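Local coordinates for five-membered-cyclitol-phosphate synthase (Streptomyces citricolor, PDB 6K96), which is an enzyme related to the myo-inositol-1-phosphate synthases and binds nicotinamide-adenine-dinucleotide, together with a sodium ion, in a Rossmann-type domain, at residues B[14-19]-B[74-79]; B[99-104]-B[140-145]; B[125-130]-B[302-307]. One frame throughout, in Å; residues are numbered along the deposited sequence.

Interaction 1 of 3, residues B[14-19]-B[74-79]; sequences NNISAL and DAVLAE. With NA (sodium ion), chain H; NAD (nicotinamide-adenine-dinucleotide), chain G.
The dinucleotide site of a Rossmann-type domain is bordered here by a small contact, in which I16 and S17 of the first helical turn after strand 5-10 meet V76 and L77 of 74-79. No hydrogen bond crosses; the one apolar side-chain pair is CG2 of I16 and CG1 of V76, 4.0 Å apart, and the two side chains cross at about a right angle. In I16 that methyl is the branch anti to the backbone N, while CG1 stands beside the N and carries the rest of the chain elsewhere. S17 adds its CB, 3.7 Å from the carbonyl O of V76, and L77 brings CD2 to 4.3 Å from S17 OG. The polar atoms here are engaged elsewhere: S17 OG, anti to the backbone N (chi1 175°), is hydrogen-bonded to Q21 along its own helix, and V76 O accepts a hydrogen bond from the side-chain ND2 of N81.

On the cofactor side, the beginning of the helix offers its backbone N-H groups to the diphosphate. N14 N donates to O2A of NAD over 2.9 Å, and N15 N donates to O1N of NAD, also over 2.9 Å and nearly straight (162°). One phosphate oxygen on each phosphorus is thus held, and the helix dipole would be expected to favour their negative charge. The N15 side chain brings OD1 to the sodium ion at 2.4 Å; O2N and O7N of NAD and the hydroxyl of S293 also bind the metal.

Behind the contact, I16 packs on V9 of strand 5-10 and F57 of strand 55-62, N15 and A18 touch helix 292-313, and A18 O is hydrogen-bonded to W277 of the second subunit.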
loop_
_atom_site.group_PDB
_atom_site.type_symbol
_atom_site.label_atom_id
_atom_site.label_comp_id
_atom_site.label_asym_id
_atom_site.label_seq_id
_atom_site.Cartn_x
_atom_site.Cartn_y
_atom_site.Cartn_z
ATOM N N ASN B 14 20.120 -20.568 -6.204
ATOM C CA ASN B 14 19.955 -19.093 -6.182
ATOM C C ASN B 14 20.995 -18.500 -5.222
ATOM O O ASN B 14 21.689 -17.573 -5.645
ATOM C CB ASN B 14 18.498 -18.751 -5.935
ATOM C CG ASN B 14 17.687 -18.973 -7.178
ATOM O OD1 ASN B 14 18.242 -18.933 -8.274
ATOM N ND2 ASN B 14 16.394 -19.173 -7.030
ATOM N N ASN B 15 21.197 -19.090 -4.039
ATOM C CA ASN B 15 22.103 -18.514 -3.005
ATOM C C ASN B 15 23.536 -18.350 -3.571
ATOM O O ASN B 15 24.256 -17.349 -3.205
ATOM C CB ASN B 15 22.038 -19.302 -1.707
ATOM C CG ASN B 15 20.723 -19.220 -0.948
ATOM O OD1 ASN B 15 19.743 -18.617 -1.410
ATOM N ND2 ASN B 15 20.684 -19.839 0.236
ATOM N N ILE B 16 24.001 -19.269 -4.396
ATOM C CA ILE B 16 25.413 -19.295 -4.883
ATOM C C ILE B 16 25.487 -18.451 -6.149
ATOM O O ILE B 16 26.529 -17.860 -6.405
ATOM C CB ILE B 16 25.914 -20.716 -5.176
ATOM C CG1 ILE B 16 25.680 -21.674 -4.010
ATOM C CG2 ILE B 16 27.377 -20.671 -5.595
ATOM C CD1 ILE B 16 26.335 -21.219 -2.741
ATOM N N SER B 17 24.414 -18.371 -6.917
ATOM C CA SER B 17 24.314 -17.391 -8.040
ATOM C C SER B 17 24.552 -16.011 -7.479
ATOM O O SER B 17 25.417 -15.320 -7.999
ATOM C CB SER B 17 22.998 -17.447 -8.735
ATOM O OG SER B 17 22.919 -16.430 -9.705
ATOM N N ALA B 18 23.859 -15.710 -6.383
ATOM C CA ALA B 18 23.916 -14.433 -5.652
ATOM C C ALA B 18 25.307 -14.214 -5.074
ATOM O O ALA B 18 25.830 -13.115 -5.245
ATOM C CB ALA B 18 22.846 -14.397 -4.603
ATOM N N LEU B 19 25.919 -15.209 -4.468
ATOM C CA LEU B 19 27.222 -15.046 -3.783
ATOM C C LEU B 19 28.346 -14.821 -4.796
ATOM O O LEU B 19 29.255 -14.009 -4.515
ATOM C CB LEU B 19 27.523 -16.294 -2.948
ATOM C CG LEU B 19 28.736 -16.141 -2.051
ATOM C CD1 LEU B 19 28.413 -15.263 -0.871
ATOM C CD2 LEU B 19 29.215 -17.488 -1.585
ATOM N N ASP B 74 28.884 -21.550 -15.559
ATOM C CA ASP B 74 27.661 -21.747 -16.384
ATOM C C ASP B 74 26.540 -22.343 -15.527
ATOM O O ASP B 74 25.379 -21.884 -15.678
ATOM C CB ASP B 74 27.944 -22.632 -17.603
ATOM C CG ASP B 74 28.810 -21.983 -18.679
ATOM O OD1 ASP B 74 28.547 -20.796 -19.052
ATOM O OD2 ASP B 74 29.732 -22.683 -19.170
ATOM N N ALA B 75 26.900 -23.314 -14.684
ATOM C CA ALA B 75 26.045 -24.023 -13.701
ATOM C C ALA B 75 25.284 -23.049 -12.786
ATOM O O ALA B 75 24.080 -23.336 -12.513
ATOM C CB ALA B 75 26.894 -24.979 -12.873
ATOM N N VAL B 76 25.950 -22.005 -12.273
ATOM C CA VAL B 76 25.347 -21.033 -11.309
ATOM C C VAL B 76 24.207 -20.302 -12.017
ATOM O O VAL B 76 23.194 -20.026 -11.354
ATOM C CB VAL B 76 26.343 -20.040 -10.687
ATOM C CG1 VAL B 76 27.140 -20.634 -9.543
ATOM C CG2 VAL B 76 27.267 -19.444 -11.722
ATOM N N LEU B 77 24.331 -20.041 -13.316
ATOM C CA LEU B 77 23.286 -19.261 -14.027
ATOM C C LEU B 77 22.247 -20.221 -14.587
ATOM O O LEU B 77 21.182 -19.741 -14.982
ATOM C CB LEU B 77 23.913 -18.408 -15.128
ATOM C CG LEU B 77 25.188 -17.696 -14.699
ATOM C CD1 LEU B 77 25.833 -16.963 -15.863
ATOM C CD2 LEU B 77 24.905 -16.748 -13.545
ATOM N N ALA B 78 22.533 -21.517 -14.536
ATOM C CA ALA B 78 21.774 -22.562 -15.249
ATOM C C ALA B 78 20.419 -22.774 -14.580
ATOM O O ALA B 78 20.325 -22.823 -13.328
ATOM C CB ALA B 78 22.571 -23.843 -15.304
ATOM N N GLU B 79 19.414 -22.927 -15.432
ATOM C CA GLU B 79 18.037 -23.325 -15.067
ATOM C C GLU B 79 18.064 -24.415 -13.995
ATOM O O GLU B 79 18.913 -25.288 -14.066
ATOM C CB GLU B 79 17.362 -23.859 -16.321
ATOM C CG GLU B 79 15.863 -23.822 -16.224
ATOM C CD GLU B 79 15.316 -22.460 -16.603
ATOM O OE1 GLU B 79 15.989 -21.766 -17.422
ATOM O OE2 GLU B 79 14.228 -22.103 -16.082
HETATM NA NA NA H . 17.373 -18.439 -1.873
HETATM P PA NAD G . 17.956 -23.527 -4.455
HETATM O O1A NAD G . 16.745 -24.369 -4.583
HETATM O O2A NAD G . 18.073 -22.403 -5.447
HETATM O O5B NAD G . 19.313 -24.328 -4.372
HETATM C C5B NAD G . 19.167 -25.739 -4.091
HETATM C C4B NAD G . 20.211 -26.502 -4.863
HETATM O O4B NAD G . 20.518 -27.804 -4.261
HETATM C C3B NAD G . 19.783 -26.812 -6.301
HETATM O O3B NAD G . 20.888 -26.560 -7.161
HETATM C C2B NAD G . 19.498 -28.310 -6.233
HETATM O O2B NAD G . 19.507 -28.731 -7.567
HETATM C C1B NAD G . 20.666 -28.725 -5.332
HETATM N N9A NAD G . 20.644 -30.061 -4.769
HETATM C C8A NAD G . 19.497 -30.762 -4.486
HETATM N N7A NAD G . 19.729 -31.910 -3.890
HETATM C C5A NAD G . 21.111 -31.960 -3.740
HETATM C C6A NAD G . 21.955 -32.935 -3.170
HETATM N N6A NAD G . 21.493 -34.048 -2.611
HETATM N N1A NAD G . 23.290 -32.674 -3.134
HETATM C C2A NAD G . 23.719 -31.533 -3.705
HETATM N N3A NAD G . 23.015 -30.562 -4.282
HETATM C C4A NAD G . 21.694 -30.821 -4.266
HETATM O O3 NAD G . 17.936 -22.899 -2.997
HETATM P PN NAD G . 18.486 -21.477 -2.488
HETATM O O1N NAD G . 19.900 -21.366 -2.910
HETATM O O2N NAD G . 17.410 -20.517 -2.897
HETATM O O5D NAD G . 18.445 -21.707 -0.892
HETATM C C5D NAD G . 19.284 -22.802 -0.337
HETATM C C4D NAD G . 18.855 -23.093 1.071
HETATM O O4D NAD G . 19.081 -21.960 1.942
HETATM C C3D NAD G . 17.363 -23.438 1.183
HETATM O O3D NAD G . 17.237 -24.447 2.161
HETATM C C2D NAD G . 16.768 -22.173 1.794
HETATM O O2D NAD G . 15.620 -22.338 2.605
HETATM C C1D NAD G . 17.899 -21.738 2.724
HETATM N N1N NAD G . 17.698 -20.313 3.130
HETATM C C2N NAD G . 17.451 -19.326 2.117
HETATM C C3N NAD G . 17.071 -18.035 2.443
HETATM C C7N NAD G . 16.869 -17.040 1.315
HETATM O O7N NAD G . 17.162 -17.353 0.168
HETATM N N7N NAD G . 16.361 -15.847 1.614
HETATM C C4N NAD G . 16.899 -17.739 3.794
HETATM C C5N NAD G . 17.309 -18.644 4.765
HETATM C C6N NAD G . 17.621 -19.946 4.420
#

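Interaction 2 of 3, residues B[99-104]-B[140-145]; sequences AGLTEE and AIAYAR. With NAD (nicotinamide-adenine-dinucleotide), chain G.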
loop_
_atom_site.group_PDB
_atom_site.type_symbol
_atom_site.label_atom_id
_atom_site.label_comp_id
_atom_site.label_asym_id
_atom_site.label_seq_id
_atom_site.Cartn_x
_atom_site.Cartn_y
_atom_site.Cartn_z
ATOM N N ALA B 99 29.240 -34.582 -9.105
ATOM C CA ALA B 99 28.000 -35.219 -8.611
ATOM C C ALA B 99 27.952 -35.171 -7.081
ATOM O O ALA B 99 28.969 -35.436 -6.446
ATOM C CB ALA B 99 27.973 -36.642 -9.096
ATOM N N GLY B 100 26.797 -34.869 -6.506
ATOM C CA GLY B 100 26.624 -34.873 -5.042
ATOM C C GLY B 100 26.331 -36.267 -4.514
ATOM O O GLY B 100 26.363 -37.203 -5.308
ATOM N N LEU B 101 26.042 -36.357 -3.213
ATOM C CA LEU B 101 25.514 -37.550 -2.503
ATOM C C LEU B 101 24.011 -37.626 -2.733
ATOM O O LEU B 101 23.323 -36.678 -2.342
ATOM C CB LEU B 101 25.716 -37.435 -0.990
ATOM C CG LEU B 101 27.143 -37.256 -0.483
ATOM C CD1 LEU B 101 27.150 -36.844 0.984
ATOM C CD2 LEU B 101 27.951 -38.513 -0.676
ATOM N N THR B 102 23.517 -38.748 -3.255
ATOM C CA THR B 102 22.081 -39.133 -3.194
ATOM C C THR B 102 21.840 -39.877 -1.874
ATOM O O THR B 102 22.830 -40.318 -1.282
ATOM C CB THR B 102 21.719 -40.016 -4.377
ATOM O OG1 THR B 102 22.280 -41.258 -3.930
ATOM C CG2 THR B 102 22.240 -39.473 -5.696
ATOM N N GLU B 103 20.593 -39.977 -1.410
ATOM C CA GLU B 103 20.240 -40.479 -0.046
ATOM C C GLU B 103 20.937 -41.835 0.226
ATOM O O GLU B 103 21.395 -42.038 1.374
ATOM C CB GLU B 103 18.712 -40.558 0.120
ATOM C CG GLU B 103 18.257 -40.900 1.538
ATOM C CD GLU B 103 16.789 -40.662 1.871
ATOM O OE1 GLU B 103 16.075 -40.118 1.004
ATOM O OE2 GLU B 103 16.378 -40.978 3.015
ATOM N N GLU B 104 21.040 -42.734 -0.766
ATOM C CA GLU B 104 21.674 -44.084 -0.596
ATOM C C GLU B 104 23.192 -43.965 -0.390
ATOM O O GLU B 104 23.738 -44.797 0.306
ATOM C CB GLU B 104 21.375 -45.071 -1.731
ATOM C CG GLU B 104 21.010 -44.463 -3.070
ATOM C CD GLU B 104 19.516 -44.263 -3.279
ATOM O OE1 GLU B 104 18.945 -45.042 -4.082
ATOM O OE2 GLU B 104 18.932 -43.327 -2.642
ATOM N N ALA B 140 22.475 -32.963 5.197
ATOM C CA ALA B 140 23.101 -32.019 6.148
ATOM C C ALA B 140 24.065 -32.818 7.038
ATOM O O ALA B 140 25.244 -32.442 7.153
ATOM C CB ALA B 140 22.006 -31.323 6.928
ATOM N N ILE B 141 23.614 -33.944 7.601
ATOM C CA ILE B 141 24.510 -34.814 8.432
ATOM C C ILE B 141 25.680 -35.289 7.557
ATOM O O ILE B 141 26.818 -35.200 8.000
ATOM C CB ILE B 141 23.705 -35.996 9.040
ATOM C CG1 ILE B 141 23.081 -35.626 10.388
ATOM C CG2 ILE B 141 24.552 -37.255 9.133
ATOM C CD1 ILE B 141 24.093 -35.085 11.362
ATOM N N ALA B 142 25.382 -35.789 6.353
ATOM C CA ALA B 142 26.329 -36.479 5.446
ATOM C C ALA B 142 27.396 -35.495 4.994
ATOM O O ALA B 142 28.564 -35.766 5.278
ATOM C CB ALA B 142 25.613 -37.131 4.289
ATOM N N TYR B 143 27.024 -34.400 4.326
ATOM C CA TYR B 143 27.997 -33.363 3.917
ATOM C C TYR B 143 28.792 -32.880 5.129
ATOM O O TYR B 143 29.966 -32.500 4.973
ATOM C CB TYR B 143 27.317 -32.181 3.203
ATOM C CG TYR B 143 26.938 -32.523 1.791
ATOM C CD1 TYR B 143 27.893 -32.524 0.791
ATOM C CD2 TYR B 143 25.666 -32.934 1.484
ATOM C CE1 TYR B 143 27.580 -32.904 -0.506
ATOM C CE2 TYR B 143 25.344 -33.342 0.204
ATOM C CZ TYR B 143 26.299 -33.333 -0.791
ATOM O OH TYR B 143 25.933 -33.678 -2.056
ATOM N N ALA B 144 28.194 -32.903 6.312
ATOM C CA ALA B 144 28.870 -32.420 7.536
ATOM C C ALA B 144 29.969 -33.425 7.964
ATOM O O ALA B 144 31.076 -33.017 8.349
ATOM C CB ALA B 144 27.830 -32.121 8.602
ATOM N N ARG B 145 29.717 -34.717 7.874
ATOM C CA ARG B 145 30.732 -35.728 8.295
ATOM C C ARG B 145 31.810 -35.780 7.210
ATOM O O ARG B 145 32.991 -35.910 7.559
ATOM C CB ARG B 145 30.037 -37.046 8.613
ATOM C CG ARG B 145 29.007 -36.864 9.721
ATOM C CD ARG B 145 28.798 -38.095 10.570
ATOM N NE ARG B 145 27.830 -39.023 9.991
ATOM C CZ ARG B 145 27.633 -40.258 10.423
ATOM N NH1 ARG B 145 28.350 -40.732 11.434
ATOM N NH2 ARG B 145 26.724 -41.024 9.843
HETATM P PA NAD G . 17.956 -23.527 -4.455
HETATM O O1A NAD G . 16.745 -24.369 -4.583
HETATM O O2A NAD G . 18.073 -22.403 -5.447
HETATM O O5B NAD G . 19.313 -24.328 -4.372
HETATM C C5B NAD G . 19.167 -25.739 -4.091
HETATM C C4B NAD G . 20.211 -26.502 -4.863
HETATM O O4B NAD G . 20.518 -27.804 -4.261
HETATM C C3B NAD G . 19.783 -26.812 -6.301
HETATM O O3B NAD G . 20.888 -26.560 -7.161
HETATM C C2B NAD G . 19.498 -28.310 -6.233
HETATM O O2B NAD G . 19.507 -28.731 -7.567
HETATM C C1B NAD G . 20.666 -28.725 -5.332
HETATM N N9A NAD G . 20.644 -30.061 -4.769
HETATM C C8A NAD G . 19.497 -30.762 -4.486
HETATM N N7A NAD G . 19.729 -31.910 -3.890
HETATM C C5A NAD G . 21.111 -31.960 -3.740
HETATM C C6A NAD G . 21.955 -32.935 -3.170
HETATM N N6A NAD G . 21.493 -34.048 -2.611
HETATM N N1A NAD G . 23.290 -32.674 -3.134
HETATM C C2A NAD G . 23.719 -31.533 -3.705
HETATM N N3A NAD G . 23.015 -30.562 -4.282
HETATM C C4A NAD G . 21.694 -30.821 -4.266
HETATM O O3 NAD G . 17.936 -22.899 -2.997
HETATM P PN NAD G . 18.486 -21.477 -2.488
HETATM O O1N NAD G . 19.900 -21.366 -2.910
HETATM O O2N NAD G . 17.410 -20.517 -2.897
HETATM O O5D NAD G . 18.445 -21.707 -0.892
HETATM C C5D NAD G . 19.284 -22.802 -0.337
HETATM C C4D NAD G . 18.855 -23.093 1.071
HETATM O O4D NAD G . 19.081 -21.960 1.942
HETATM C C3D NAD G . 17.363 -23.438 1.183
HETATM O O3D NAD G . 17.237 -24.447 2.161
HETATM C C2D NAD G . 16.768 -22.173 1.794
HETATM O O2D NAD G . 15.620 -22.338 2.605
HETATM C C1D NAD G . 17.899 -21.738 2.724
HETATM N N1N NAD G . 17.698 -20.313 3.130
HETATM C C2N NAD G . 17.451 -19.326 2.117
HETATM C C3N NAD G . 17.071 -18.035 2.443
HETATM C C7N NAD G . 16.869 -17.040 1.315
HETATM O O7N NAD G . 17.162 -17.353 0.168
HETATM N N7N NAD G . 16.361 -15.847 1.614
HETATM C C4N NAD G . 16.899 -17.739 3.794
HETATM C C5N NAD G . 17.309 -18.644 4.765
HETATM C C6N NAD G . 17.621 -19.946 4.420
#
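A142 is the first residue of 140-145 to touch the loop, setting its CB 3.7 Å from CD1 of L101, the methyl that the loop after strand 98-99 pushes toward the helix. Y143 follows and does most of the work. Its ring receives the same L101 CD1 over one face, almost on the normal through the centre: the methyl is 4.0 Å from the ring centroid and 10° off the perpendicular, a clear CH-pi contact. The two side chains slide past each other in opposite directions, with the leucine reaching back toward the helix while the tyrosine reaches out to the loop. CG beside the backbone N of Y143 (chi1 -76°) carries the ring toward the loop, where OH accepts a hydrogen bond from L101 N at 2.9 Å, with an N-H...O angle of 157°. G100 has no side chain at this spot, and its CA comes within 3.3 Å of Y143 OH.

The same hydroxyl also stands 3.0 Å from N1A of NAD, while N6A of NAD donates to L101 O over 3.2 Å. The leucine thus uses its backbone N for the tyrosine and its carbonyl for the adenine, and its side chain covers the ring that lies beside the base. I116 of helix 111-122 packs on both L101 and Y143, and L128, Y130 and F154 also touch the tyrosine. The whole forms the adenine end of a dinucleotide pocket in a Rossmann-type domain, beside its edge strand 98-99: the base's amino group is bonded by a main-chain carbonyl, with the tyrosine hydroxyl close to N1A.

Interaction 3 of 3, residues B[125-130]-B[302-307]; sequences AEVLLY and DLIRIA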
loop_
_atom_site.group_PDB
_atom_site.type_symbol
_atom_site.label_atom_id
_atom_site.label_comp_id
_atom_site.label_asym_id
_atom_site.label_seq_id
_atom_site.Cartn_x
_atom_site.Cartn_y
_atom_site.Cartn_z
ATOM N N ALA B 125 39.936 -26.982 -0.079
ATOM C CA ALA B 125 38.815 -26.167 0.429
ATOM C C ALA B 125 39.037 -25.884 1.921
ATOM O O ALA B 125 39.729 -26.666 2.609
ATOM C CB ALA B 125 37.514 -26.885 0.160
ATOM N N GLU B 126 38.531 -24.750 2.379
ATOM C CA GLU B 126 38.648 -24.322 3.789
ATOM C C GLU B 126 37.271 -24.408 4.419
ATOM O O GLU B 126 37.182 -24.736 5.627
ATOM C CB GLU B 126 39.140 -22.888 3.897
ATOM C CG GLU B 126 40.609 -22.695 3.590
ATOM C CD GLU B 126 41.094 -21.293 3.956
ATOM O OE1 GLU B 126 40.947 -20.363 3.106
ATOM O OE2 GLU B 126 41.598 -21.116 5.080
ATOM N N VAL B 127 36.250 -24.138 3.611
ATOM C CA VAL B 127 34.837 -24.028 4.052
ATOM C C VAL B 127 34.011 -24.826 3.058
ATOM O O VAL B 127 34.175 -24.623 1.838
ATOM C CB VAL B 127 34.380 -22.557 4.095
ATOM C CG1 VAL B 127 32.929 -22.444 4.522
ATOM C CG2 VAL B 127 35.260 -21.685 4.980
ATOM N N LEU B 128 33.125 -25.671 3.557
ATOM C CA LEU B 128 32.053 -26.257 2.731
ATOM C C LEU B 128 30.755 -25.560 3.124
ATOM O O LEU B 128 30.419 -25.590 4.305
ATOM C CB LEU B 128 31.962 -27.762 2.951
ATOM C CG LEU B 128 30.788 -28.380 2.198
ATOM C CD1 LEU B 128 31.025 -28.342 0.720
ATOM C CD2 LEU B 128 30.518 -29.778 2.636
ATOM N N LEU B 129 30.124 -24.874 2.173
ATOM C CA LEU B 129 28.798 -24.220 2.317
ATOM C C LEU B 129 27.699 -25.211 1.902
ATOM O O LEU B 129 27.570 -25.563 0.688
ATOM C CB LEU B 129 28.758 -22.960 1.444
ATOM C CG LEU B 129 27.451 -22.166 1.494
ATOM C CD1 LEU B 129 27.198 -21.627 2.895
ATOM C CD2 LEU B 129 27.474 -21.052 0.468
ATOM N N TYR B 130 26.902 -25.629 2.873
ATOM C CA TYR B 130 25.757 -26.515 2.647
ATOM C C TYR B 130 24.557 -25.679 2.253
ATOM O O TYR B 130 24.015 -24.955 3.127
ATOM C CB TYR B 130 25.483 -27.311 3.922
ATOM C CG TYR B 130 24.293 -28.230 3.821
ATOM C CD1 TYR B 130 24.384 -29.418 3.109
ATOM C CD2 TYR B 130 23.078 -27.907 4.405
ATOM C CE1 TYR B 130 23.304 -30.288 3.015
ATOM C CE2 TYR B 130 21.986 -28.759 4.299
ATOM C CZ TYR B 130 22.102 -29.965 3.621
ATOM O OH TYR B 130 21.045 -30.823 3.543
ATOM N N ASP B 302 29.077 -13.115 5.658
ATOM C CA ASP B 302 29.433 -13.038 7.098
ATOM C C ASP B 302 29.894 -14.445 7.558
ATOM O O ASP B 302 31.073 -14.602 7.847
ATOM C CB ASP B 302 28.209 -12.516 7.873
ATOM C CG ASP B 302 28.265 -11.043 8.231
ATOM O OD1 ASP B 302 28.887 -10.748 9.248
ATOM O OD2 ASP B 302 27.668 -10.189 7.515
ATOM N N LEU B 303 29.007 -15.452 7.526
ATOM C CA LEU B 303 29.263 -16.807 8.079
ATOM C C LEU B 303 30.494 -17.453 7.415
ATOM O O LEU B 303 31.283 -18.056 8.144
ATOM C CB LEU B 303 28.018 -17.693 7.896
ATOM C CG LEU B 303 26.770 -17.255 8.651
ATOM C CD1 LEU B 303 25.675 -18.269 8.446
ATOM C CD2 LEU B 303 27.036 -17.072 10.130
ATOM N N ILE B 304 30.642 -17.399 6.093
ATOM C CA ILE B 304 31.774 -18.120 5.440
ATOM C C ILE B 304 33.088 -17.484 5.876
ATOM O O ILE B 304 34.097 -18.203 5.938
ATOM C CB ILE B 304 31.706 -18.204 3.912
ATOM C CG1 ILE B 304 31.606 -16.819 3.278
ATOM C CG2 ILE B 304 30.599 -19.146 3.481
ATOM C CD1 ILE B 304 31.424 -16.869 1.791
ATOM N N ARG B 305 33.104 -16.182 6.140
ATOM C CA ARG B 305 34.355 -15.517 6.567
ATOM C C ARG B 305 34.547 -15.834 8.053
ATOM O O ARG B 305 35.734 -15.959 8.477
ATOM C CB ARG B 305 34.347 -14.005 6.336
ATOM C CG ARG B 305 34.537 -13.547 4.897
ATOM C CD ARG B 305 33.565 -12.431 4.528
ATOM N NE ARG B 305 33.882 -11.066 4.910
ATOM C CZ ARG B 305 32.988 -10.096 5.166
ATOM N NH1 ARG B 305 31.687 -10.292 5.113
ATOM N NH2 ARG B 305 33.397 -8.895 5.471
ATOM N N ILE B 306 33.456 -15.947 8.826
ATOM C CA ILE B 306 33.592 -16.283 10.264
ATOM C C ILE B 306 34.255 -17.650 10.313
ATOM O O ILE B 306 35.227 -17.813 11.072
ATOM C CB ILE B 306 32.276 -16.230 11.038
ATOM C CG1 ILE B 306 31.613 -14.859 11.005
ATOM C CG2 ILE B 306 32.535 -16.636 12.475
ATOM C CD1 ILE B 306 30.149 -14.902 11.429
ATOM N N ALA B 307 33.784 -18.537 9.439
ATOM C CA ALA B 307 34.252 -19.926 9.228
ATOM C C ALA B 307 35.749 -19.943 8.931
ATOM O O ALA B 307 36.510 -20.485 9.758
ATOM C CB ALA B 307 33.470 -20.548 8.095
#
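E126 OE1 is gripped by a salt bridge from R312, with a long and weak ion pair from R6 beside it, and this carboxylate introduces the strand whose next residue, V127, packs on I304 and A307. R312 belongs to helix 292-313, the same helix that carries those two residues, so the polar link and the apolar contact join the same pair of elements.

No hydrogen bond crosses between 125-130 and 302-307; the contact is mainly aliphatic, with one methyl against a backbone carbonyl. V127 lays both methyls against the helix. Its CG2 lies 3.8 Å from CB of A307, and, consistent with the small A307 side chain, V127 CG2 also comes within 3.8 Å of the carbonyl O of I304. CG1 of V127, anti to the backbone N (chi1 179°), reaches CG2 of I304 at 4.2 Å, and the V127 and I304 side chains cross at about a right angle. I304 holds its CG1 between its own backbone N and carbonyl carbon (chi1 56°), which leaves CG2 on the strand side to touch two residues. The second is L129, two places along the strand, whose CD1 comes to 4.3 Å from I304 CG2. Within the helix, A307 N donates to L303 O at 2.9 Å.

The short strand and helix segments run roughly antiparallel, at 151°, with their axes 9.1 Å apart at closest approach. L7 of strand 5-10 touches both V127 and I304, and V155 of strand 153-156 packs on V127 and L129. Strand 127-130 lies between those two strands in the parallel sheet; L128 and Y130 touch helix 137-149, so the strand is sandwiched by helix 292-313 on one face and helix 137-149 on the other.

All three contacts are buried, but they differ in chemistry. Interaction 3 is the innermost, its centre about 11 Å from that of the chain, and is largely aliphatic between sheet and helix. Interactions 1 and 2 both touch NAD, the first at the diphosphate and the second at the adenine; their nearest atoms stay about 11 Å apart. Only interaction 2 has a hydrogen bond between its segments, whereas the hydrogen bonds and metal bond of interaction 1 go to NAD and sodium. Strand 127-130 touches both helix 14-31 and helix 137-149: I16 CD1 packs 3.4 Å from L129 CD2, and Y143 O lies 3.6 Å from L128 CD2.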